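Poly(ADP-ribose) glycohydrolase (Thermomonospora curvata, PDB 3SIG) hydrolyses the ribose-ribose bonds of poly(ADP-ribose), releasing ADP-ribose, through a macrodomain-type catalytic fold. Local coordinates at residues 65-77 with 247-259. Residues are numbered along the deposited sequence; the frame is centred on the assembly and turned at random.
Sequences TRIEVTEETTLAA and AGRFAHVVFAVWD. With AR6 ([(2R,3S,4R,5R)-5-(6-aminopurin-9-yl)-3,4-dihydroxy-oxolan-2-yl]methyl [hydroxy-[[(2R,3S,4R,5S)-3,4,5-trihydroxyoxolan-2-yl]methoxy]phosphoryl] hydrogen phosphate), chain B.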
ATOM      1  N   THR A  65       8.842 -18.608  -6.769  1.00 22.40           N
ATOM      2  CA  THR A  65       8.540 -17.170  -6.780  1.00 18.73           C
ATOM      3  C   THR A  65       9.790 -16.338  -7.068  1.00 18.46           C
ATOM      4  O   THR A  65      10.844 -16.575  -6.477  1.00 20.32           O
ATOM      5  CB  THR A  65       8.002 -16.762  -5.405  1.00 18.18           C
ATOM      6  OG1 THR A  65       6.903 -17.613  -5.054  1.00 20.36           O
ATOM      7  CG2 THR A  65       7.580 -15.299  -5.370  1.00 17.86           C
ATOM      8  N   ARG A  66       9.670 -15.366  -7.969  0.51 13.42           N
ATOM      9  CA  ARG A  66      10.711 -14.367  -8.212  0.51 14.36           C
ATOM     10  C   ARG A  66      10.632 -13.280  -7.135  0.51 12.72           C
ATOM     11  O   ARG A  66       9.625 -12.554  -7.061  0.51 12.15           O
ATOM     12  CB  ARG A  66      10.487 -13.747  -9.592  0.51 17.66           C
ATOM     13  CG  ARG A  66      11.558 -12.773 -10.068  0.51 24.38           C
ATOM     14  CD  ARG A  66      11.101 -12.026 -11.320  0.51 32.50           C
ATOM     15  NE  ARG A  66      10.844 -12.919 -12.451  0.51 36.40           N
ATOM     16  CZ  ARG A  66      11.708 -13.151 -13.435  0.51 43.37           C
ATOM     17  NH1 ARG A  66      12.895 -12.559 -13.439  0.51 44.98           N
ATOM     18  NH2 ARG A  66      11.384 -13.979 -14.421  0.51 44.25           N
ATOM     19  N   ILE A  67      11.666 -13.161  -6.297  1.00 13.79           N
ATOM     20  CA  ILE A  67      11.680 -12.175  -5.218  1.00 15.47           C
ATOM     21  C   ILE A  67      12.786 -11.175  -5.509  1.00 17.47           C
ATOM     22  O   ILE A  67      13.950 -11.560  -5.707  1.00 21.17           O
ATOM     23  CB  ILE A  67      11.839 -12.822  -3.833  1.00 18.21           C
ATOM     24  CG1 ILE A  67      10.660 -13.752  -3.555  1.00 19.12           C
ATOM     25  CG2 ILE A  67      11.926 -11.750  -2.750  1.00 21.17           C
ATOM     26  CD1 ILE A  67      10.697 -14.432  -2.199  1.00 26.23           C
ATOM     27  N   GLU A  68      12.445  -9.893  -5.580  1.00 17.46           N
ATOM     28  CA  GLU A  68      13.415  -8.823  -5.849  1.00 19.36           C
ATOM     29  C   GLU A  68      13.334  -7.826  -4.695  1.00 15.23           C
ATOM     30  O   GLU A  68      12.242  -7.550  -4.203  1.00 14.51           O
ATOM     31  CB  GLU A  68      13.082  -8.044  -7.151  1.00 21.97           C
ATOM     32  CG  GLU A  68      13.089  -8.833  -8.482  1.00 25.45           C
ATOM     33  CD  GLU A  68      12.724  -7.963  -9.693  1.00 28.13           C
ATOM     34  OE1 GLU A  68      11.653  -7.320  -9.690  1.00 20.10           O
ATOM     35  OE2 GLU A  68      13.513  -7.927 -10.667  1.00 37.85           O
ATOM     36  N   VAL A  69      14.464  -7.266  -4.303  1.00 15.93           N
ATOM     37  CA  VAL A  69      14.507  -6.093  -3.444  1.00 14.41           C
ATOM     38  C   VAL A  69      15.074  -4.989  -4.299  1.00 13.80           C
ATOM     39  O   VAL A  69      16.154  -5.159  -4.886  1.00 15.94           O
ATOM     40  CB  VAL A  69      15.384  -6.294  -2.204  1.00 14.85           C
ATOM     41  CG1 VAL A  69      15.405  -5.022  -1.371  1.00 15.63           C
ATOM     42  CG2 VAL A  69      14.853  -7.450  -1.384  1.00 16.12           C
ATOM     43  N   THR A  70      14.377  -3.857  -4.382  1.00 13.38           N
ATOM     44  CA  THR A  70      14.831  -2.737  -5.198  1.00 13.08           C
ATOM     45  C   THR A  70      14.713  -1.457  -4.406  1.00 13.02           C
ATOM     46  O   THR A  70      14.070  -1.445  -3.339  1.00 12.59           O
ATOM     47  CB  THR A  70      14.040  -2.587  -6.501  1.00 12.19           C
ATOM     48  OG1 THR A  70      12.727  -2.094  -6.185  1.00 14.07           O
ATOM     49  CG2 THR A  70      13.933  -3.896  -7.231  1.00 17.15           C
ATOM     50  N   GLU A  71      15.328  -0.399  -4.928  1.00 13.64           N
ATOM     51  CA  GLU A  71      15.185   0.938  -4.333  1.00 14.52           C
ATOM     52  C   GLU A  71      14.077   1.761  -4.988  1.00 16.05           C
ATOM     53  O   GLU A  71      14.007   2.988  -4.798  1.00 16.09           O
ATOM     54  CB  GLU A  71      16.508   1.713  -4.355  1.00 18.95           C
ATOM     55  CG  GLU A  71      17.540   1.139  -3.348  1.00 27.73           C
ATOM     56  CD  GLU A  71      18.714   2.072  -3.046  1.00 32.47           C
ATOM     57  OE1 GLU A  71      18.711   2.796  -2.004  1.00 24.38           O
ATOM     58  OE2 GLU A  71      19.658   2.041  -3.861  1.00 29.47           O
ATOM     59  N   GLU A  72      13.215   1.086  -5.735  1.00 13.06           N
ATOM     60  CA  GLU A  72      12.079   1.721  -6.355  1.00 13.11           C
ATOM     61  C   GLU A  72      11.092   2.199  -5.334  1.00 11.03           C
ATOM     62  O   GLU A  72      10.917   1.615  -4.274  1.00 10.46           O
ATOM     63  CB  GLU A  72      11.350   0.732  -7.268  1.00 13.25           C
ATOM     64  CG  GLU A  72      12.138   0.326  -8.493  1.00 14.09           C
ATOM     65  CD  GLU A  72      11.548  -0.863  -9.194  1.00 13.16           C
ATOM     66  OE1 GLU A  72      11.422  -1.919  -8.559  1.00 13.54           O
ATOM     67  OE2 GLU A  72      11.210  -0.732 -10.385  1.00 16.93           O
ATOM     68  N   THR A  73      10.364   3.242  -5.689  1.00 10.45           N
ATOM     69  CA  THR A  73       9.133   3.556  -4.996  1.00 10.11           C
ATOM     70  C   THR A  73       8.109   2.454  -5.285  1.00  9.33           C
ATOM     71  O   THR A  73       8.206   1.700  -6.266  1.00  9.52           O
ATOM     72  CB  THR A  73       8.517   4.873  -5.473  1.00 10.20           C
ATOM     73  OG1 THR A  73       8.209   4.732  -6.864  1.00 10.69           O
ATOM     74  CG2 THR A  73       9.469   6.035  -5.288  1.00 12.85           C
ATOM     75  N   THR A  74       7.092   2.382  -4.440  1.00  8.48           N
ATOM     76  CA  THR A  74       5.965   1.474  -4.666  1.00  9.07           C
ATOM     77  C   THR A  74       5.429   1.632  -6.078  1.00  8.14           C
ATOM     78  O   THR A  74       5.224   0.650  -6.808  1.00  9.09           O
ATOM     79  CB  THR A  74       4.849   1.729  -3.658  1.00  8.40           C
ATOM     80  OG1 THR A  74       5.412   1.750  -2.330  1.00  8.01           O
ATOM     81  CG2 THR A  74       3.741   0.683  -3.754  1.00  8.09           C
ATOM     82  N   LEU A  75       5.141   2.854  -6.464  1.00  8.76           N
ATOM     83  CA  LEU A  75       4.552   3.080  -7.782  1.00 10.18           C
ATOM     84  C   LEU A  75       5.478   2.766  -8.924  1.00  9.63           C
ATOM     85  O   LEU A  75       5.029   2.250  -9.948  1.00 10.56           O
ATOM     86  CB  LEU A  75       4.037   4.498  -7.887  1.00 13.44           C
ATOM     87  CG  LEU A  75       2.783   4.715  -7.041  1.00 16.46           C
ATOM     88  CD1 LEU A  75       2.350   6.139  -7.173  1.00 18.07           C
ATOM     89  CD2 LEU A  75       1.619   3.782  -7.360  1.00 17.30           C
ATOM     90  N   ALA A  76       6.768   3.029  -8.782  1.00 10.02           N
ATOM     91  CA  ALA A  76       7.697   2.745  -9.869  1.00 10.28           C
ATOM     92  C   ALA A  76       7.763   1.240 -10.091  1.00 10.58           C
ATOM     93  O   ALA A  76       7.752   0.747 -11.215  1.00 11.49           O
ATOM     94  CB  ALA A  76       9.082   3.320  -9.584  1.00 12.32           C
ATOM     95  N   ALA A  77       7.823   0.482  -9.008  1.00  9.86           N
ATOM     96  CA  ALA A  77       7.849  -0.972  -9.140  1.00  9.18           C
ATOM     97  C   ALA A  77       6.553  -1.448  -9.780  1.00  8.80           C
ATOM     98  O   ALA A  77       6.567  -2.323 -10.673  1.00 10.46           O
ATOM     99  CB  ALA A  77       8.055  -1.649  -7.770  1.00 10.70           C
ATOM    100  N   ALA A 247       4.688 -19.751   0.563  1.00 12.42           N
ATOM    101  CA  ALA A 247       5.819 -20.144  -0.255  1.00 15.58           C
ATOM    102  C   ALA A 247       5.317 -20.658  -1.588  1.00 17.75           C
ATOM    103  O   ALA A 247       4.459 -21.536  -1.640  1.00 17.77           O
ATOM    104  CB  ALA A 247       6.668 -21.218   0.460  1.00 15.27           C
ATOM    105  N   GLY A 248       5.841 -20.083  -2.663  1.00 17.12           N
ATOM    106  CA  GLY A 248       5.490 -20.486  -4.011  1.00 20.32           C
ATOM    107  C   GLY A 248       4.125 -20.085  -4.526  1.00 22.40           C
ATOM    108  O   GLY A 248       3.780 -20.430  -5.646  1.00 24.42           O
ATOM    109  N   ARG A 249       3.351 -19.325  -3.748  1.00 15.92           N
ATOM    110  CA  ARG A 249       1.995 -18.987  -4.125  1.00 17.52           C
ATOM    111  C   ARG A 249       1.879 -17.737  -4.982  1.00 20.24           C
ATOM    112  O   ARG A 249       0.850 -17.499  -5.620  1.00 24.23           O
ATOM    113  CB  ARG A 249       1.124 -18.842  -2.888  1.00 20.08           C
ATOM    114  CG  ARG A 249       0.956 -20.158  -2.180  1.00 22.85           C
ATOM    115  CD  ARG A 249      -0.235 -20.160  -1.255  1.00 31.70           C
ATOM    116  NE  ARG A 249      -0.104 -21.251  -0.297  1.00 33.26           N
ATOM    117  CZ  ARG A 249      -0.337 -22.530  -0.574  1.00 42.98           C
ATOM    118  NH1 ARG A 249      -0.731 -22.889  -1.788  1.00 49.67           N
ATOM    119  NH2 ARG A 249      -0.180 -23.450   0.369  1.00 42.15           N
ATOM    120  N   PHE A 250       2.915 -16.918  -4.976  1.00 12.68           N
ATOM    121  CA  PHE A 250       2.940 -15.758  -5.842  1.00 11.09           C
ATOM    122  C   PHE A 250       3.965 -16.005  -6.945  1.00 12.03           C
ATOM    123  O   PHE A 250       4.924 -16.765  -6.768  1.00 15.05           O
ATOM    124  CB  PHE A 250       3.246 -14.471  -5.060  1.00 11.09           C
ATOM    125  CG  PHE A 250       2.199 -14.150  -4.053  1.00 10.03           C
ATOM    126  CD1 PHE A 250       0.994 -13.603  -4.465  1.00 11.85           C
ATOM    127  CD2 PHE A 250       2.358 -14.483  -2.733  1.00 10.37           C
ATOM    128  CE1 PHE A 250      -0.026 -13.334  -3.556  1.00 13.08           C
ATOM    129  CE2 PHE A 250       1.340 -14.206  -1.799  1.00 11.47           C
ATOM    130  CZ  PHE A 250       0.148 -13.657  -2.205  1.00 11.50           C
ATOM    131  N   ALA A 251       3.754 -15.375  -8.088  1.00 11.52           N
ATOM    132  CA  ALA A 251       4.727 -15.450  -9.198  1.00 14.33           C
ATOM    133  C   ALA A 251       5.922 -14.519  -8.974  1.00 11.56           C
ATOM    134  O   ALA A 251       7.059 -14.840  -9.290  1.00 13.42           O
ATOM    135  CB  ALA A 251       4.054 -15.131 -10.525  1.00 13.32           C
ATOM    136  N   HIS A 252       5.667 -13.333  -8.424  1.00 10.75           N
ATOM    137  CA  HIS A 252       6.675 -12.284  -8.327  1.00 10.65           C
ATOM    138  C   HIS A 252       6.311 -11.366  -7.169  1.00  9.50           C
ATOM    139  O   HIS A 252       5.167 -10.905  -7.065  1.00 10.23           O
ATOM    140  CB  HIS A 252       6.677 -11.511  -9.638  1.00 11.97           C
ATOM    141  CG  HIS A 252       7.793 -10.527  -9.818  1.00 12.95           C
ATOM    142  ND1 HIS A 252       7.919  -9.791 -10.980  1.00 17.57           N
ATOM    143  CD2 HIS A 252       8.807 -10.127  -9.014  1.00 15.46           C
ATOM    144  CE1 HIS A 252       8.957  -8.979 -10.882  1.00 17.04           C
ATOM    145  NE2 HIS A 252       9.528  -9.179  -9.710  1.00 16.23           N
ATOM    146  N   VAL A 253       7.253 -11.201  -6.259  1.00  9.68           N
ATOM    147  CA  VAL A 253       7.120 -10.257  -5.150  1.00  9.54           C
ATOM    148  C   VAL A 253       8.287  -9.310  -5.203  1.00  9.23           C
ATOM    149  O   VAL A 253       9.462  -9.750  -5.221  1.00 11.18           O
ATOM    150  CB  VAL A 253       7.142 -10.971  -3.815  1.00  9.17           C
ATOM    151  CG1 VAL A 253       7.114  -9.979  -2.653  1.00 11.05           C
ATOM    152  CG2 VAL A 253       5.945 -11.950  -3.710  1.00 11.28           C
ATOM    153  N   VAL A 254       7.996  -8.021  -5.248  1.00  8.94           N
ATOM    154  CA  VAL A 254       9.041  -6.993  -5.164  1.00  9.92           C
ATOM    155  C   VAL A 254       8.926  -6.274  -3.835  1.00  8.55           C
ATOM    156  O   VAL A 254       7.834  -5.817  -3.473  1.00  9.45           O
ATOM    157  CB  VAL A 254       8.888  -5.920  -6.264  1.00 12.60           C
ATOM    158  CG1 VAL A 254      10.029  -4.880  -6.205  1.00 12.49           C
ATOM    159  CG2 VAL A 254       8.812  -6.539  -7.646  1.00 13.61           C
ATOM    160  N   PHE A 255      10.041  -6.212  -3.113  1.00  8.89           N
ATOM    161  CA  PHE A 255      10.166  -5.327  -1.966  1.00  8.90           C
ATOM    162  C   PHE A 255      10.781  -4.063  -2.495  1.00  8.57           C
ATOM    163  O   PHE A 255      12.016  -3.965  -2.644  1.00  9.83           O
ATOM    164  CB  PHE A 255      10.985  -5.983  -0.846  1.00  9.41           C
ATOM    165  CG  PHE A 255      10.332  -7.208  -0.281  1.00  9.00           C
ATOM    166  CD1 PHE A 255       9.303  -7.118   0.628  1.00  9.32           C
ATOM    167  CD2 PHE A 255      10.708  -8.463  -0.707  1.00 10.21           C
ATOM    168  CE1 PHE A 255       8.706  -8.266   1.154  1.00  9.57           C
ATOM    169  CE2 PHE A 255      10.107  -9.602  -0.176  1.00 12.28           C
ATOM    170  CZ  PHE A 255       9.089  -9.496   0.717  1.00 11.50           C
ATOM    171  N   ALA A 256       9.903  -3.097  -2.787  1.00  8.22           N
ATOM    172  CA  ALA A 256      10.310  -1.806  -3.331  1.00  9.14           C
ATOM    173  C   ALA A 256      10.491  -0.870  -2.143  1.00  8.56           C
ATOM    174  O   ALA A 256       9.505  -0.505  -1.491  1.00  9.05           O
ATOM    175  CB  ALA A 256       9.252  -1.279  -4.281  1.00  9.70           C
ATOM    176  N   VAL A 257      11.752  -0.561  -1.819  1.00  9.52           N
ATOM    177  CA  VAL A 257      12.048   0.164  -0.615  1.00 10.76           C
ATOM    178  C   VAL A 257      12.838   1.423  -0.986  1.00 11.10           C
ATOM    179  O   VAL A 257      14.043   1.355  -1.241  1.00 12.78           O
ATOM    180  CB  VAL A 257      12.823  -0.668   0.382  1.00 11.00           C
ATOM    181  CG1 VAL A 257      12.917   0.128   1.693  1.00 13.32           C
ATOM    182  CG2 VAL A 257      12.139  -2.032   0.615  1.00 13.04           C
ATOM    183  N   TRP A 258      12.161   2.575  -1.009  1.00 12.30           N
ATOM    184  CA  TRP A 258      12.709   3.874  -1.343  1.00 11.67           C
ATOM    185  C   TRP A 258      12.895   4.629  -0.032  1.00 11.38           C
ATOM    186  O   TRP A 258      11.920   5.118   0.560  1.00 11.77           O
ATOM    187  CB  TRP A 258      11.741   4.624  -2.250  1.00 13.34           C
ATOM    188  CG  TRP A 258      12.240   5.978  -2.621  1.00 13.83           C
ATOM    189  CD1 TRP A 258      13.406   6.251  -3.260  1.00 19.44           C
ATOM    190  CD2 TRP A 258      11.658   7.239  -2.300  1.00 13.42           C
ATOM    191  NE1 TRP A 258      13.576   7.614  -3.396  1.00 20.78           N
ATOM    192  CE2 TRP A 258      12.510   8.244  -2.812  1.00 18.84           C
ATOM    193  CE3 TRP A 258      10.486   7.626  -1.666  1.00 17.40           C
ATOM    194  CZ2 TRP A 258      12.216   9.608  -2.706  1.00 23.83           C
ATOM    195  CZ3 TRP A 258      10.194   8.983  -1.555  1.00 20.69           C
ATOM    196  CH2 TRP A 258      11.062   9.958  -2.065  1.00 20.47           C
ATOM    197  N   ASP A 259      14.148   4.690   0.415  1.00 12.78           N
ATOM    198  CA  ASP A 259      14.483   5.200   1.732  1.00 13.60           C
ATOM    199  C   ASP A 259      15.515   6.299   1.546  1.00 14.21           C
ATOM    200  O   ASP A 259      16.697   6.029   1.278  1.00 15.92           O
ATOM    201  CB  ASP A 259      15.060   4.086   2.610  1.00 12.55           C
ATOM    202  CG  ASP A 259      15.299   4.526   4.034  1.00 12.15           C
ATOM    203  OD1 ASP A 259      15.105   5.724   4.347  1.00 14.70           O
ATOM    204  OD2 ASP A 259      15.663   3.639   4.843  1.00 14.14           O
TER
HETATM  205  N1  AR6 B 280       7.917   3.711  -1.927  1.00  9.49           N
HETATM  206  C2  AR6 B 280       8.570   2.732  -1.310  1.00 10.25           C
HETATM  207  N3  AR6 B 280       9.099   2.792  -0.054  1.00  8.90           N
HETATM  208  C4  AR6 B 280       8.883   3.975   0.566  1.00 10.35           C
HETATM  209  C5  AR6 B 280       8.176   5.064  -0.056  1.00  9.51           C
HETATM  210  C6  AR6 B 280       7.706   4.848  -1.324  1.00  9.54           C
HETATM  211  N6  AR6 B 280       7.033   5.872  -1.992  1.00 11.25           N
HETATM  212  N7  AR6 B 280       8.138   6.120   0.923  1.00 10.07           N
HETATM  213  C8  AR6 B 280       8.785   5.693   1.955  1.00 10.32           C
HETATM  214  N9  AR6 B 280       9.268   4.424   1.831  1.00  9.56           N
HETATM  215  PA  AR6 B 280       6.030   5.048   5.661  1.00 10.02           P
HETATM  216  PB  AR6 B 280       4.597   3.579   7.821  1.00  9.49           P
HETATM  217  C1' AR6 B 280      10.011   3.560   2.745  1.00 10.60           C
HETATM  218  O1A AR6 B 280       6.760   5.815   6.705  1.00 11.74           O
HETATM  219  O1B AR6 B 280       3.736   2.344   7.643  1.00  9.97           O
HETATM  220  C1D AR6 B 280       1.685   7.884   6.505  1.00 10.70           C
HETATM  221  O1D AR6 B 280       1.490   9.203   6.933  1.00 12.62           O
HETATM  222  C2' AR6 B 280      10.838   4.311   3.767  1.00  9.74           C
HETATM  223  O2' AR6 B 280      12.016   3.605   4.038  1.00 12.26           O
HETATM  224  O2A AR6 B 280       5.260   5.821   4.621  1.00 10.77           O
HETATM  225  O2B AR6 B 280       5.790   3.489   8.711  1.00 10.19           O
HETATM  226  C2D AR6 B 280       0.401   7.168   6.663  1.00 11.61           C
HETATM  227  O2D AR6 B 280      -0.737   7.794   6.181  1.00  9.81           O
HETATM  228  C3' AR6 B 280       9.950   4.295   4.958  1.00 11.11           C
HETATM  229  O3' AR6 B 280      10.658   4.330   6.154  1.00 12.06           O
HETATM  230  O3A AR6 B 280       5.089   3.970   6.355  1.00  9.27           O
HETATM  231  C3D AR6 B 280       0.463   6.571   8.004  1.00  9.66           C
HETATM  232  O3D AR6 B 280      -0.070   7.560   8.844  1.00 13.34           O
HETATM  233  C4' AR6 B 280       9.164   3.022   4.834  1.00 10.59           C
HETATM  234  O4' AR6 B 280       9.174   2.690   3.463  1.00  9.66           O
HETATM  235  C4D AR6 B 280       1.923   6.358   8.198  1.00  9.86           C
HETATM  236  O4D AR6 B 280       2.625   7.258   7.354  1.00 11.50           O
HETATM  237  C5' AR6 B 280       7.738   3.067   5.367  1.00 10.40           C
HETATM  238  O5' AR6 B 280       7.017   4.134   4.772  1.00 10.44           O
HETATM  239  C5D AR6 B 280       2.375   4.923   7.933  1.00  9.41           C
HETATM  240  O5D AR6 B 280       3.738   4.815   8.299  1.00  9.55           O
HETATM  241  O   HOH W   1       5.060 -16.685  -3.050  1.00 12.79           O
HETATM  242  O   HOH W   2       7.758 -17.797  -2.111  1.00 17.41           O
HETATM  243  O   HOH W   3      16.181   3.096  -0.878  1.00 16.25           O
HETATM  244  O   HOH W   4       6.676  -0.477  -1.748  1.00  9.79           O
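His252 is met from two directions by strand 66-70: Glu68 OE1 reaches NE2 at the edge, in the ring plane, at 2.8 Å, while in one of the two conformers of Arg66 CD lies over the centre of the ring, 3.6 Å from the centroid. The imidazole comes to that carboxylate from above the carboxylate plane, the two planes 64° apart, and the N-H...O angle is a bent 146°. Glu68 OE1 also forms a salt bridge with Arg80 of helix 74-84, which probably keeps the glutamate ionised. A leucine in place of His252 would probably leave Glu68 OE1 without its imidazole donor. On the other face of the sheet, Ile67 CG2 touches the edge of Phe255 at CE2 (3.8 Å), and Phe274 stacks on that ring. Between the faces, six backbone hydrogen bonds run from Arg66 N to Val257 N, joining 66-70 in parallel to 252-256 as an outermost strand of the mixed macrodomain sheet. Where the strands begin, Thr65 OG1 donates to Phe250 O (2.8 Å), and waters tie the same hydroxyl to Phe250 N and Gly248 N. Beyond the C-terminal ends of the two strands the segments line part of the ADP-ribose pocket. Thr70 OG1, set between backbone N and carbonyl carbon (chi1 72°), accepts from Glu72 N in an ST turn and donates to the anti lone pair of Glu72 OE1. Thr73 CG2 lies 3.8 Å from Trp258 CG, over the indole face, and the adenine approaches that ring at its edge. Thr73 OG1, hydrogen-bonded to Asp159, caps the helix through Ala76 N, and Thr74 N donates to adenine N1 (3.0 Å). In the first turn of helix 74-84, Ala77 CB packs on Ala256 CB at 3.7 Å.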